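Local coordinates for protein cellulose hydrolase (Bacillus licheniformis, PDB 4YZT) that hydrolyses beta-1,4-glucosidic bonds within cellulose chains, as a three-module endoglucanase of glycoside hydrolase family 5, at residues Y222-P227 and S247-D252; G270-L275 and L285-F290; D204-S209 and K254-K259. One frame throughout, in Å; residues are numbered along the deposited sequence.

Contact 1 (Y222-P227 and S247-D252); sequences YHYYSP and SEMEED. With BGC (beta-D-glucopyranose), chain B.
S226 and M249 mark the closest backbone approach, S226 CA lying 7.7 Å from M249 CA, where the chain runs off the end of strand 218-224 and passes helix 243-261. Just beyond, a cis peptide bond leads into P227, the N-cap residue of helix 228-231. Y224 does most of the bridging. Its CG is anti to the backbone N (chi1 -168°), and its OH donates a 2.6 Å hydrogen bond to OD2 of D252, entering on the anti lone pair, away from OD1. The carboxylate sits at the ring's edge with the two planes 69° apart, and D252 OD2 also comes to 3.4 Å from Y224 CE1. The hydroxyl rests against the helix backbone as well, Y224 OH being 3.6 Å from M249 CA. In this (beta/alpha)8 barrel the pair is strand six meeting helix 243-261, the long helix that leads on to strand seven. M249 bends at its end (chi3 -90°), which brings its CE to 4.2 Å from Y224 CE2; the same side chain touches Y286, F290 and L293 of helix 280-296. S226 N lies over one face of the Y224 ring, toward the rim. On the pocket side, H223 ND1 makes a weak 3.3 Å hydrogen bond with O1 of the bound glucose unit, and E162 is a second partner of that nitrogen.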
# COMPACT_ATOMS: atom_id res chain seq x y z
N TYR A 222 1.98 13.67 6.24
CA TYR A 222 3.13 13.07 5.56
C TYR A 222 2.67 11.73 5.01
O TYR A 222 1.56 11.26 5.33
CB TYR A 222 4.34 12.92 6.50
CG TYR A 222 4.13 11.99 7.68
CD1 TYR A 222 4.53 10.66 7.62
CD2 TYR A 222 3.54 12.44 8.86
CE1 TYR A 222 4.34 9.80 8.70
CE2 TYR A 222 3.35 11.59 9.95
CZ TYR A 222 3.75 10.27 9.86
OH TYR A 222 3.57 9.41 10.92
N HIS A 223 3.50 11.13 4.16
CA HIS A 223 3.26 9.78 3.67
C HIS A 223 4.34 8.87 4.24
O HIS A 223 5.47 9.32 4.51
CB HIS A 223 3.26 9.73 2.14
CG HIS A 223 2.18 10.56 1.51
ND1 HIS A 223 2.10 10.75 0.15
CD2 HIS A 223 1.14 11.24 2.05
CE1 HIS A 223 1.05 11.52 -0.12
NE2 HIS A 223 0.46 11.84 1.02
N TYR A 224 4.02 7.59 4.40
CA TYR A 224 5.01 6.67 4.96
C TYR A 224 5.05 5.38 4.19
O TYR A 224 4.05 4.65 4.16
CB TYR A 224 4.69 6.38 6.43
CG TYR A 224 5.82 5.66 7.15
CD1 TYR A 224 6.91 6.38 7.63
CD2 TYR A 224 5.80 4.28 7.32
CE1 TYR A 224 7.96 5.73 8.29
CE2 TYR A 224 6.84 3.63 7.98
CZ TYR A 224 7.92 4.36 8.46
OH TYR A 224 8.97 3.74 9.12
N TYR A 225 6.20 5.09 3.59
CA TYR A 225 6.38 3.87 2.81
C TYR A 225 7.74 3.21 3.10
O TYR A 225 8.40 2.71 2.18
CB TYR A 225 6.29 4.18 1.32
CG TYR A 225 4.91 4.46 0.75
CD1 TYR A 225 3.92 3.47 0.72
CD2 TYR A 225 4.61 5.71 0.20
CE1 TYR A 225 2.67 3.73 0.17
CE2 TYR A 225 3.36 5.97 -0.35
CZ TYR A 225 2.40 4.98 -0.37
OH TYR A 225 1.17 5.24 -0.93
N SER A 226 8.15 3.21 4.36
CA SER A 226 9.44 2.62 4.72
C SER A 226 9.31 1.25 5.37
O SER A 226 8.38 1.00 6.13
CB SER A 226 10.20 3.56 5.65
OG SER A 226 10.48 4.77 4.97
N PRO A 227 10.25 0.34 5.05
CA PRO A 227 11.37 0.48 4.10
C PRO A 227 10.88 0.33 2.67
O PRO A 227 10.12 -0.60 2.39
CB PRO A 227 12.31 -0.68 4.48
CG PRO A 227 11.75 -1.28 5.77
CD PRO A 227 10.29 -0.95 5.76
N SER A 247 11.54 -1.37 15.85
CA SER A 247 12.05 -0.22 16.60
C SER A 247 12.21 1.01 15.68
O SER A 247 11.86 2.12 16.06
CB SER A 247 13.39 -0.57 17.25
OG SER A 247 13.94 0.56 17.90
N GLU A 248 12.75 0.78 14.48
CA GLU A 248 13.02 1.85 13.53
C GLU A 248 11.74 2.49 12.99
O GLU A 248 11.69 3.71 12.78
CB GLU A 248 13.88 1.32 12.38
CG GLU A 248 15.33 1.13 12.81
CD GLU A 248 16.11 0.16 11.94
OE1 GLU A 248 15.59 -0.30 10.90
OE2 GLU A 248 17.27 -0.14 12.31
N MET A 249 10.71 1.67 12.79
CA MET A 249 9.41 2.19 12.39
C MET A 249 8.88 3.17 13.45
O MET A 249 8.43 4.27 13.11
CB MET A 249 8.42 1.05 12.16
CG MET A 249 7.01 1.54 11.84
SD MET A 249 5.88 0.16 11.58
CE MET A 249 6.07 -0.08 9.82
N GLU A 250 8.96 2.80 14.73
CA GLU A 250 8.47 3.69 15.78
C GLU A 250 9.31 4.97 15.87
O GLU A 250 8.76 6.08 15.97
CB GLU A 250 8.44 2.98 17.14
CG GLU A 250 8.02 3.90 18.30
CD GLU A 250 7.35 3.17 19.45
OE1 GLU A 250 7.51 1.94 19.57
OE2 GLU A 250 6.66 3.83 20.26
N GLU A 251 10.63 4.82 15.84
CA GLU A 251 11.52 5.97 15.93
C GLU A 251 11.35 6.91 14.74
O GLU A 251 11.61 8.10 14.85
CB GLU A 251 12.98 5.52 16.06
CG GLU A 251 13.36 4.96 17.44
CD GLU A 251 12.69 5.70 18.63
OE1 GLU A 251 12.97 6.90 18.85
OE2 GLU A 251 11.89 5.06 19.35
N ASP A 252 10.89 6.38 13.61
CA ASP A 252 10.57 7.22 12.46
C ASP A 252 9.46 8.23 12.76
O ASP A 252 9.59 9.40 12.41
CB ASP A 252 10.16 6.36 11.26
CG ASP A 252 11.34 5.93 10.41
OD1 ASP A 252 12.47 6.41 10.66
OD2 ASP A 252 11.14 5.13 9.47
C2 BGC B . 1.74 9.02 -4.60
C3 BGC B . 0.87 7.96 -5.17
C4 BGC B . 1.64 6.81 -5.62
C5 BGC B . 2.45 6.27 -4.44
C6 BGC B . 3.24 5.01 -4.70
C1 BGC B . 2.50 8.33 -3.51
O1 BGC B . 3.12 9.15 -2.55
O2 BGC B . 0.96 10.09 -3.97
O3 BGC B . -0.01 8.49 -6.26
O4 BGC B . 0.71 5.80 -6.16
O5 BGC B . 3.39 7.32 -4.04
O6 BGC B . 4.26 5.33 -5.63
O HOH W 1 11.61 6.73 7.04

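Contact 2 (G270-L275 and L285-F290); sequences GEYGTL and LYHDTF. With BGC (beta-D-glucopyranose), chain B.
Y272, G273 and T274 pack on Y286, H287 and F290 within a beta-alpha-beta unit of the TIM barrel: strand 267-272, helix 280-296, strand 299-303. The segment 270-275 thus has the helix on one side and the glycan pocket on the other. Y272 CG stands between the backbone N and the carbonyl carbon (chi1 77°), the crowded position, and the base of the side chain is pressed on F290, with Y272 CB 3.6 Å from F290 CE2. The two rings meet obliquely, centroids 5.2 Å apart and planes at 37°, while W303 stacks on Y272. H287 slips its ring past the turn beyond the strand: CE1 is 3.4 Å from T274 OG1, which lies in the ring plane at its edge, and H287 NE2 comes near G273 CA. The imidazole is tied back to its own helix by a bond from ND1 to K283 O. G273 takes backbone angles at which a beta carbon would press on the carbonyl O of Y272. One water supplies a polar bridge: G273 N donates to it at 2.9 Å, and it donates to Y286 OH at 2.8 Å, a hydroxyl also bonded to S226 O. The CB of E271 points away from the helix, and its carboxylate reaches the bound glucose unit, whose O2 donates to E271 OE2 at 2.6 Å; R72 forms a salt bridge to the same oxygen. Further along, L275 CD1 touches C6 of that sugar at 4.0 Å.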
# COMPACT_ATOMS: atom_id res chain seq x y z
N GLY A 270 -1.37 10.52 5.02
CA GLY A 270 -2.24 10.48 3.85
C GLY A 270 -2.12 9.22 3.02
O GLY A 270 -3.07 8.84 2.32
N GLU A 271 -0.95 8.58 3.08
CA GLU A 271 -0.74 7.29 2.41
C GLU A 271 0.23 6.42 3.18
O GLU A 271 1.28 6.89 3.65
CB GLU A 271 -0.17 7.49 0.98
CG GLU A 271 -1.04 8.32 0.02
CD GLU A 271 -0.42 8.46 -1.35
OE1 GLU A 271 0.44 7.61 -1.70
OE2 GLU A 271 -0.78 9.41 -2.10
N TYR A 272 -0.10 5.13 3.28
CA TYR A 272 0.80 4.09 3.76
C TYR A 272 0.33 2.77 3.15
O TYR A 272 -0.81 2.67 2.66
CB TYR A 272 0.81 3.98 5.30
CG TYR A 272 -0.41 3.26 5.81
CD1 TYR A 272 -0.39 1.88 6.05
CD2 TYR A 272 -1.60 3.95 6.00
CE1 TYR A 272 -1.53 1.21 6.49
CE2 TYR A 272 -2.75 3.29 6.45
CZ TYR A 272 -2.71 1.93 6.67
OH TYR A 272 -3.85 1.28 7.09
N GLY A 273 1.19 1.75 3.21
CA GLY A 273 0.78 0.42 2.83
C GLY A 273 1.81 -0.28 1.97
O GLY A 273 2.79 0.32 1.54
N THR A 274 1.60 -1.57 1.72
CA THR A 274 2.53 -2.29 0.87
C THR A 274 2.16 -2.05 -0.58
O THR A 274 1.03 -1.66 -0.90
CB THR A 274 2.58 -3.81 1.18
OG1 THR A 274 1.25 -4.36 1.22
CG2 THR A 274 3.24 -4.04 2.53
N LEU A 275 3.14 -2.24 -1.45
CA LEU A 275 3.05 -1.90 -2.86
C LEU A 275 3.55 -3.08 -3.69
O LEU A 275 4.38 -2.91 -4.58
CB LEU A 275 3.87 -0.64 -3.18
CG LEU A 275 3.56 0.65 -2.41
CD1 LEU A 275 4.53 1.77 -2.82
CD2 LEU A 275 2.10 1.08 -2.61
N LEU A 285 1.94 -8.47 9.76
CA LEU A 285 2.73 -7.85 10.82
C LEU A 285 3.05 -6.36 10.55
O LEU A 285 3.00 -5.53 11.46
CB LEU A 285 4.03 -8.63 11.03
CG LEU A 285 4.92 -8.18 12.19
CD1 LEU A 285 4.17 -8.34 13.53
CD2 LEU A 285 6.20 -8.97 12.21
N TYR A 286 3.41 -6.05 9.32
CA TYR A 286 3.71 -4.67 8.93
C TYR A 286 2.49 -3.77 9.13
O TYR A 286 2.57 -2.70 9.75
CB TYR A 286 4.19 -4.62 7.48
CG TYR A 286 4.61 -3.23 7.03
CD1 TYR A 286 3.69 -2.35 6.48
CD2 TYR A 286 5.93 -2.80 7.17
CE1 TYR A 286 4.06 -1.08 6.08
CE2 TYR A 286 6.30 -1.54 6.77
CZ TYR A 286 5.37 -0.68 6.24
OH TYR A 286 5.75 0.58 5.84
N HIS A 287 1.34 -4.21 8.63
CA HIS A 287 0.15 -3.36 8.73
C HIS A 287 -0.31 -3.21 10.18
O HIS A 287 -0.61 -2.09 10.62
CB HIS A 287 -0.97 -3.92 7.85
CG HIS A 287 -0.80 -3.60 6.39
ND1 HIS A 287 0.03 -4.33 5.57
CD2 HIS A 287 -1.34 -2.63 5.62
CE1 HIS A 287 -0.01 -3.83 4.35
NE2 HIS A 287 -0.83 -2.79 4.35
N ASP A 288 -0.34 -4.30 10.94
CA ASP A 288 -0.76 -4.20 12.34
C ASP A 288 0.18 -3.30 13.13
O ASP A 288 -0.26 -2.48 13.93
CB ASP A 288 -0.81 -5.57 13.00
CG ASP A 288 -1.20 -5.48 14.47
OD1 ASP A 288 -2.40 -5.24 14.76
OD2 ASP A 288 -0.31 -5.62 15.33
N THR A 289 1.48 -3.45 12.89
CA THR A 289 2.47 -2.69 13.64
C THR A 289 2.37 -1.21 13.30
O THR A 289 2.31 -0.37 14.21
CB THR A 289 3.91 -3.18 13.36
OG1 THR A 289 4.00 -4.57 13.69
CG2 THR A 289 4.92 -2.40 14.18
N PHE A 290 2.34 -0.89 12.01
CA PHE A 290 2.27 0.51 11.63
C PHE A 290 0.96 1.18 12.05
O PHE A 290 0.98 2.29 12.57
CB PHE A 290 2.45 0.72 10.12
CG PHE A 290 2.47 2.17 9.75
CD1 PHE A 290 3.58 2.95 10.04
CD2 PHE A 290 1.36 2.76 9.16
CE1 PHE A 290 3.59 4.29 9.74
CE2 PHE A 290 1.37 4.11 8.85
CZ PHE A 290 2.48 4.88 9.14
C2 BGC B . 1.74 9.02 -4.60
C3 BGC B . 0.87 7.96 -5.17
C4 BGC B . 1.64 6.81 -5.62
C5 BGC B . 2.45 6.27 -4.44
C6 BGC B . 3.24 5.01 -4.70
C1 BGC B . 2.50 8.33 -3.51
O1 BGC B . 3.12 9.15 -2.55
O2 BGC B . 0.96 10.09 -3.97
O3 BGC B . -0.01 8.49 -6.26
O4 BGC B . 0.71 5.80 -6.16
O5 BGC B . 3.39 7.32 -4.04
O6 BGC B . 4.26 5.33 -5.63
O HOH W 2 3.69 1.96 4.57

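Contact 3 (D204-S209 and K254-K259); sequences DELLHS and KPVYEK
L207 and L206 of helix 203-208 meet P255, V256 and K259 of helix 243-261 in the outer helical layer of the (beta/alpha)8 barrel, where the helices after strands five and six lie next to each other. Their short axes run in nearly the same direction, 30° apart, with a closest approach of 10.3 Å. Backbones come nearest at L207 and V256, whose CA atoms are 6.9 Å apart. The branched end of L207 fills this gap: its CD1 lies 3.9 Å from P255 CB, while its CD2 comes to 3.6 Å from the carbonyl O of P255. V256 meets it at about a right angle, offering CG2 at 4.1 Å from L207 CD2. L206 adds a looser touch, CD2 to V256 CG1 at 4.3 Å, and F260 packs against both leucines. Helix 243-261 is kinked here, the backbone N atoms of P255 and V256 making no bond to the turn before. K259 closes one side of the apolar patch. With CG anti to its backbone N and the chain extended beyond, it runs past L207 CD2 and places NZ 2.7 Å from L207 O, a hydrogen bond with a C=O...N angle of 144° and the donor tilted 32° out of the carbonyl plane. NZ also donates, at 3.2 Å, to a water that in turn donates to L206 O. Helix 203-208 ends at this point, S209 being the first residue to leave helical angles. The ammonium group therefore serves carbonyls of the last turn, directly and through water, and its positive charge is probably favoured by the negative end of the helix dipole.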
# COMPACT_ATOMS: atom_id res chain seq x y z
N ASP A 204 10.54 14.00 7.14
CA ASP A 204 11.71 14.75 7.59
C ASP A 204 11.61 16.21 7.16
O ASP A 204 12.04 17.10 7.89
CB ASP A 204 12.99 14.10 7.07
CG ASP A 204 13.23 12.75 7.71
OD1 ASP A 204 13.07 12.64 8.94
OD2 ASP A 204 13.55 11.78 6.99
N GLU A 205 11.00 16.47 6.01
CA GLU A 205 10.74 17.84 5.61
C GLU A 205 9.78 18.52 6.58
O GLU A 205 9.95 19.69 6.94
CB GLU A 205 10.20 17.91 4.18
CG GLU A 205 11.15 17.38 3.12
CD GLU A 205 12.36 18.27 2.86
OE1 GLU A 205 12.29 19.50 3.07
OE2 GLU A 205 13.39 17.73 2.40
N LEU A 206 8.75 17.77 6.99
CA LEU A 206 7.78 18.30 7.94
C LEU A 206 8.46 18.71 9.26
O LEU A 206 8.10 19.70 9.90
CB LEU A 206 6.68 17.25 8.20
CG LEU A 206 5.48 17.74 8.99
CD1 LEU A 206 4.60 18.60 8.09
CD2 LEU A 206 4.70 16.56 9.53
N LEU A 207 9.48 17.94 9.64
CA LEU A 207 10.17 18.13 10.90
C LEU A 207 11.25 19.21 10.86
O LEU A 207 11.58 19.80 11.90
CB LEU A 207 10.79 16.81 11.34
CG LEU A 207 9.77 15.76 11.79
CD1 LEU A 207 10.44 14.40 11.96
CD2 LEU A 207 9.12 16.22 13.10
N HIS A 208 11.78 19.50 9.67
CA HIS A 208 12.99 20.33 9.58
C HIS A 208 12.93 21.55 8.67
O HIS A 208 13.74 22.47 8.83
CB HIS A 208 14.17 19.47 9.14
CG HIS A 208 14.42 18.30 10.04
ND1 HIS A 208 14.64 18.44 11.40
CD2 HIS A 208 14.49 16.98 9.78
CE1 HIS A 208 14.82 17.25 11.94
NE2 HIS A 208 14.74 16.34 10.98
N SER A 209 12.01 21.57 7.71
CA SER A 209 11.98 22.67 6.74
C SER A 209 10.61 23.35 6.71
O SER A 209 10.46 24.51 6.32
CB SER A 209 12.33 22.14 5.35
OG SER A 209 13.44 21.27 5.42
N LYS A 254 7.66 8.78 15.92
CA LYS A 254 7.63 9.44 17.24
C LYS A 254 8.01 10.94 17.26
O LYS A 254 7.36 11.72 17.96
CB LYS A 254 8.54 8.67 18.22
CG LYS A 254 8.54 9.22 19.66
CD LYS A 254 9.45 8.38 20.55
CE LYS A 254 9.46 8.88 21.98
NZ LYS A 254 10.28 7.99 22.84
N PRO A 255 9.04 11.37 16.50
CA PRO A 255 9.34 12.81 16.52
C PRO A 255 8.22 13.70 15.99
O PRO A 255 8.18 14.89 16.33
CB PRO A 255 10.58 12.92 15.61
CG PRO A 255 11.22 11.59 15.69
CD PRO A 255 10.08 10.61 15.79
N VAL A 256 7.32 13.15 15.17
CA VAL A 256 6.21 13.93 14.64
C VAL A 256 5.18 14.12 15.74
O VAL A 256 4.57 15.19 15.87
CB VAL A 256 5.56 13.25 13.40
CG1 VAL A 256 4.33 14.02 12.94
CG2 VAL A 256 6.58 13.16 12.27
N TYR A 257 5.00 13.09 16.55
CA TYR A 257 4.19 13.22 17.75
C TYR A 257 4.79 14.26 18.68
O TYR A 257 4.09 15.13 19.20
CB TYR A 257 4.06 11.87 18.46
CG TYR A 257 3.46 12.02 19.83
CD1 TYR A 257 2.09 12.17 19.99
CD2 TYR A 257 4.26 12.00 20.96
CE1 TYR A 257 1.53 12.31 21.24
CE2 TYR A 257 3.71 12.14 22.23
CZ TYR A 257 2.34 12.29 22.36
OH TYR A 257 1.78 12.42 23.61
N GLU A 258 6.10 14.19 18.90
CA GLU A 258 6.71 15.07 19.89
C GLU A 258 6.71 16.55 19.47
O GLU A 258 6.50 17.43 20.30
CB GLU A 258 8.14 14.62 20.19
CG GLU A 258 8.25 13.23 20.85
CD GLU A 258 9.70 12.77 20.97
OE1 GLU A 258 10.18 12.59 22.11
OE2 GLU A 258 10.36 12.61 19.92
N LYS A 259 6.96 16.83 18.19
CA LYS A 259 7.04 18.22 17.74
C LYS A 259 5.67 18.83 17.51
O LYS A 259 5.47 20.01 17.78
CB LYS A 259 7.86 18.34 16.44
CG LYS A 259 8.10 19.79 16.02
CD LYS A 259 9.12 19.93 14.90
CE LYS A 259 9.49 21.39 14.70
NZ LYS A 259 10.71 21.51 13.86
O HOH W 3 9.23 21.93 11.02

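Going along the chain, contact 3 opens first, at 204-209. Strand 218-224 follows, contact 1 opens at its end, and both close on helix 243-261: contact 1 at 247-252, contact 3 at 254-259. The 19-residue loop of contact 1 is thus nested inside the 44-residue loop of contact 3, with Y222 packing on V256 between them. Contact 2 comes afterwards, in series, spanning nine residues from the end of strand 267-272 to helix 280-296. Nothing crosses. Contacts 1 and 2 touch where neighbouring barrel strands end, Y225 OH probably hydrogen-bonding to E271 OE1, and both reach the same sugar. Contact 3 ties two helices of the outer layer together.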